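Local coordinates for putative peptidyl-arginine deiminase (Chlorobium tepidum, PDB 1XKN), which probably acts as a hydrolase of the deiminase family, removing the imino group of agmatine or of peptidyl-arginine side chains, at residues P35-L47 against L69-I83. Sequence-based numbering, arbitrary orientation.
Sequences PVPAVFAELAYQL and LLKERDPEGKYAERI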
# COMPACT_ATOMS: atom_id res chain seq x y z
N PRO A 35 13.72 17.38 -0.52
CA PRO A 35 12.93 17.14 0.69
C PRO A 35 12.49 15.69 0.90
O PRO A 35 12.18 15.28 2.02
CB PRO A 35 11.72 18.06 0.51
CG PRO A 35 12.21 19.12 -0.42
CD PRO A 35 13.03 18.34 -1.40
N VAL A 36 12.47 14.91 -0.18
CA VAL A 36 12.00 13.53 -0.13
C VAL A 36 12.69 12.58 0.85
O VAL A 36 12.02 11.89 1.63
CB VAL A 36 12.01 12.91 -1.54
CG1 VAL A 36 11.45 11.50 -1.51
CG2 VAL A 36 11.18 13.78 -2.48
N PRO A 37 14.03 12.50 0.83
CA PRO A 37 14.74 11.61 1.75
C PRO A 37 14.35 11.81 3.22
O PRO A 37 14.20 10.84 3.97
CB PRO A 37 16.21 11.92 1.49
CG PRO A 37 16.17 13.34 0.96
CD PRO A 37 14.99 13.29 0.03
N ALA A 38 14.17 13.07 3.62
CA ALA A 38 13.80 13.36 5.00
C ALA A 38 12.43 12.78 5.35
O ALA A 38 12.20 12.36 6.48
CB ALA A 38 13.81 14.87 5.25
N VAL A 39 11.52 12.76 4.37
CA VAL A 39 10.19 12.22 4.62
C VAL A 39 10.29 10.72 4.87
O VAL A 39 9.62 10.18 5.75
CB VAL A 39 9.24 12.48 3.43
CG1 VAL A 39 7.83 11.99 3.77
CG2 VAL A 39 9.20 13.97 3.11
N PHE A 40 11.14 10.05 4.10
CA PHE A 40 11.32 8.62 4.29
C PHE A 40 11.96 8.34 5.65
O PHE A 40 11.65 7.34 6.29
CB PHE A 40 12.16 8.01 3.17
CG PHE A 40 11.37 7.70 1.93
CD1 PHE A 40 10.99 8.71 1.05
CD2 PHE A 40 10.98 6.39 1.66
CE1 PHE A 40 10.23 8.41 -0.09
CE2 PHE A 40 10.21 6.09 0.53
CZ PHE A 40 9.84 7.10 -0.34
N ALA A 41 12.84 9.24 6.09
CA ALA A 41 13.49 9.08 7.39
C ALA A 41 12.43 9.20 8.48
O ALA A 41 12.45 8.45 9.46
CB ALA A 41 14.57 10.14 7.58
N GLU A 42 11.51 10.14 8.32
CA GLU A 42 10.44 10.34 9.30
C GLU A 42 9.56 9.10 9.34
O GLU A 42 9.19 8.62 10.41
CB GLU A 42 9.60 11.57 8.94
CG GLU A 42 8.49 11.85 9.94
CD GLU A 42 7.74 13.14 9.64
OE1 GLU A 42 6.82 13.49 10.40
OE2 GLU A 42 8.09 13.82 8.64
N LEU A 43 9.23 8.58 8.16
CA LEU A 43 8.40 7.39 8.04
C LEU A 43 9.09 6.18 8.67
O LEU A 43 8.48 5.45 9.44
CB LEU A 43 8.11 7.11 6.56
CG LEU A 43 7.49 5.76 6.20
CD1 LEU A 43 6.17 5.57 6.92
CD2 LEU A 43 7.29 5.70 4.69
N ALA A 44 10.36 5.98 8.33
CA ALA A 44 11.12 4.86 8.88
C ALA A 44 11.18 4.97 10.40
O ALA A 44 11.05 3.96 11.10
CB ALA A 44 12.52 4.84 8.29
N TYR A 45 11.38 6.18 10.91
CA TYR A 45 11.44 6.38 12.35
C TYR A 45 10.13 5.99 13.01
O TYR A 45 10.12 5.22 13.97
CB TYR A 45 11.76 7.84 12.69
CG TYR A 45 11.59 8.15 14.16
CD1 TYR A 45 12.44 7.60 15.11
CD2 TYR A 45 10.55 8.98 14.60
CE1 TYR A 45 12.25 7.85 16.47
CE2 TYR A 45 10.36 9.23 15.95
CZ TYR A 45 11.22 8.67 16.88
OH TYR A 45 11.03 8.92 18.22
N GLN A 46 9.02 6.53 12.50
CA GLN A 46 7.72 6.19 13.08
C GLN A 46 7.50 4.68 13.04
O GLN A 46 7.02 4.09 14.00
CB GLN A 46 6.59 6.91 12.33
CG GLN A 46 6.47 8.39 12.64
CD GLN A 46 6.31 8.67 14.13
OE1 GLN A 46 5.64 7.94 14.84
NE2 GLN A 46 6.93 9.76 14.59
N LEU A 47 7.86 4.05 11.92
CA LEU A 47 7.69 2.61 11.81
C LEU A 47 8.57 1.85 12.79
O LEU A 47 8.15 0.82 13.34
CB LEU A 47 8.01 2.14 10.38
CG LEU A 47 7.02 2.58 9.30
CD1 LEU A 47 7.59 2.24 7.94
CD2 LEU A 47 5.68 1.90 9.51
N LEU A 69 20.15 10.66 8.11
CA LEU A 69 18.84 11.29 8.23
C LEU A 69 18.06 10.69 9.40
O LEU A 69 17.34 11.39 10.11
CB LEU A 69 18.05 11.14 6.93
CG LEU A 69 18.55 12.02 5.77
CD1 LEU A 69 18.05 11.46 4.44
CD2 LEU A 69 18.06 13.45 5.97
N LEU A 70 18.21 9.39 9.60
CA LEU A 70 17.51 8.72 10.69
C LEU A 70 18.07 9.18 12.03
O LEU A 70 17.35 9.19 13.03
CB LEU A 70 17.65 7.20 10.56
CG LEU A 70 16.74 6.57 9.50
CD1 LEU A 70 17.13 5.12 9.25
CD2 LEU A 70 15.29 6.66 9.97
N LYS A 71 19.34 9.56 12.05
CA LYS A 71 19.97 10.01 13.28
C LYS A 71 19.36 11.34 13.74
O LYS A 71 19.40 11.68 14.92
CB LYS A 71 21.48 10.16 13.08
CG LYS A 71 22.26 10.42 14.36
CD LYS A 71 23.76 10.45 14.09
CE LYS A 71 24.54 10.72 15.36
NZ LYS A 71 24.27 9.69 16.41
N GLU A 72 18.81 12.11 12.80
CA GLU A 72 18.19 13.38 13.13
C GLU A 72 16.83 13.13 13.78
O GLU A 72 16.33 13.94 14.56
CB GLU A 72 17.99 14.25 11.89
CG GLU A 72 19.27 14.61 11.16
CD GLU A 72 19.12 15.84 10.29
OE1 GLU A 72 18.92 16.94 10.86
OE2 GLU A 72 19.19 15.72 9.05
N ARG A 73 16.23 11.99 13.45
CA ARG A 73 14.93 11.61 14.00
C ARG A 73 15.13 10.83 15.29
O ARG A 73 14.31 10.91 16.21
CB ARG A 73 14.16 10.75 12.99
CG ARG A 73 14.02 11.35 11.60
CD ARG A 73 13.09 12.55 11.59
NE ARG A 73 12.89 13.06 10.24
CZ ARG A 73 12.01 13.99 9.91
NH1 ARG A 73 11.23 14.53 10.83
NH2 ARG A 73 11.90 14.39 8.64
N ASP A 74 16.22 10.07 15.35
CA ASP A 74 16.54 9.23 16.50
C ASP A 74 18.02 9.44 16.85
O ASP A 74 18.85 8.57 16.58
CB ASP A 74 16.29 7.76 16.13
CG ASP A 74 16.19 6.85 17.34
OD1 ASP A 74 16.59 7.27 18.45
OD2 ASP A 74 15.72 5.71 17.17
N PRO A 75 18.35 10.59 17.45
CA PRO A 75 19.73 10.93 17.83
C PRO A 75 20.47 9.89 18.67
O PRO A 75 21.68 9.72 18.52
CB PRO A 75 19.56 12.26 18.56
CG PRO A 75 18.19 12.16 19.15
CD PRO A 75 17.40 11.57 18.01
N GLU A 76 19.75 9.20 19.54
CA GLU A 76 20.37 8.20 20.40
C GLU A 76 20.28 6.79 19.82
O GLU A 76 20.86 5.85 20.37
CB GLU A 76 19.72 8.22 21.78
CG GLU A 76 19.70 9.60 22.43
CD GLU A 76 21.07 10.25 22.48
OE1 GLU A 76 21.99 9.66 23.10
OE2 GLU A 76 21.24 11.35 21.91
N GLY A 77 19.57 6.64 18.71
CA GLY A 77 19.43 5.33 18.09
C GLY A 77 18.65 4.35 18.95
O GLY A 77 18.96 3.16 18.99
N LYS A 78 17.63 4.85 19.63
CA LYS A 78 16.80 4.01 20.49
C LYS A 78 16.24 2.81 19.74
O LYS A 78 16.20 1.70 20.28
CB LYS A 78 15.64 4.84 21.05
CG LYS A 78 16.09 6.02 21.90
CD LYS A 78 14.93 6.95 22.24
CE LYS A 78 13.86 6.26 23.07
NZ LYS A 78 12.75 7.19 23.40
N TYR A 79 15.82 3.02 18.50
CA TYR A 79 15.23 1.94 17.70
C TYR A 79 16.10 1.56 16.51
O TYR A 79 15.64 0.87 15.59
CB TYR A 79 13.85 2.37 17.20
CG TYR A 79 12.97 2.94 18.29
CD1 TYR A 79 12.59 2.17 19.39
CD2 TYR A 79 12.54 4.27 18.23
CE1 TYR A 79 11.81 2.72 20.41
CE2 TYR A 79 11.76 4.82 19.25
CZ TYR A 79 11.40 4.04 20.33
OH TYR A 79 10.65 4.59 21.35
N ALA A 80 17.36 1.98 16.53
CA ALA A 80 18.29 1.69 15.45
C ALA A 80 18.40 0.21 15.07
O ALA A 80 18.50 -0.12 13.89
CB ALA A 80 19.67 2.24 15.79
N GLU A 81 18.40 -0.67 16.07
CA GLU A 81 18.50 -2.11 15.80
C GLU A 81 17.33 -2.64 14.99
O GLU A 81 17.44 -3.69 14.36
CB GLU A 81 18.60 -2.90 17.10
CG GLU A 81 19.88 -2.70 17.90
CD GLU A 81 19.97 -1.31 18.50
OE1 GLU A 81 18.96 -0.83 19.04
OE2 GLU A 81 21.07 -0.72 18.45
N ARG A 82 16.21 -1.93 15.03
CA ARG A 82 15.01 -2.35 14.32
C ARG A 82 15.03 -2.01 12.83
O ARG A 82 14.22 -2.54 12.07
CB ARG A 82 13.77 -1.74 14.97
CG ARG A 82 13.61 -2.12 16.44
CD ARG A 82 12.40 -1.43 17.03
NE ARG A 82 12.24 -1.73 18.45
CZ ARG A 82 11.25 -1.24 19.20
NH1 ARG A 82 10.34 -0.44 18.67
NH2 ARG A 82 11.18 -1.56 20.49
N ILE A 83 15.93 -1.13 12.43
CA ILE A 83 16.01 -0.75 11.02
C ILE A 83 17.13 -1.54 10.35
O ILE A 83 18.32 -1.32 10.60
CB ILE A 83 16.24 0.76 10.87
CG1 ILE A 83 15.05 1.51 11.50
CG2 ILE A 83 16.38 1.13 9.39
CD1 ILE A 83 15.13 3.01 11.42
O HOH W 1 9.41 16.09 9.41
O HOH W 2 13.49 10.38 18.75
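Arg73 is the main knob, set into the hollow formed by Ala38, Ala41, Glu42 and Tyr45 on helix 36-47. A bend at chi2 (-70°) lays its chain back along that helix, so that Glu42 CB lies over the centre of one guanidinium face, 3.6 Å from Arg73 CZ. Arg73 NH2 donates to Ala38 O at 3.0 Å; the bond is bent (133°) and arrives above the carbonyl plane, on the face opposite Glu42 N. Glu42 OE2 lies well out of the guanidinium plane, leaving a long, charge-only salt bridge, while water 1 joins OE2 to Arg73 NH1. The small Ala41 and Ala44 make shallow dips: Leu69 CB meets Ala41 CB at 3.7 Å, and Leu70 CD2 packs on Ala44 CB, also at 3.7 Å. Further along, Arg73 O lies over one face of the Tyr45 ring, toward its rim, and Tyr45 CE1 meets the edge of the Tyr79 ring (4.0 Å to CD2). The Asp74 carboxylate ties down the loop bearing Tyr79, OD1 accepting from Lys78 N and OD2 from Tyr79 N. The axes of segments 36-47 and 69-73 approach to 8.7 Å, crossing at -53°. Helices of successive beta-alpha-beta crossovers, 15-21 to 52-57 and 52-57 to 83-87, thus pack together, Leu43 and Leu47 facing strand 15-21.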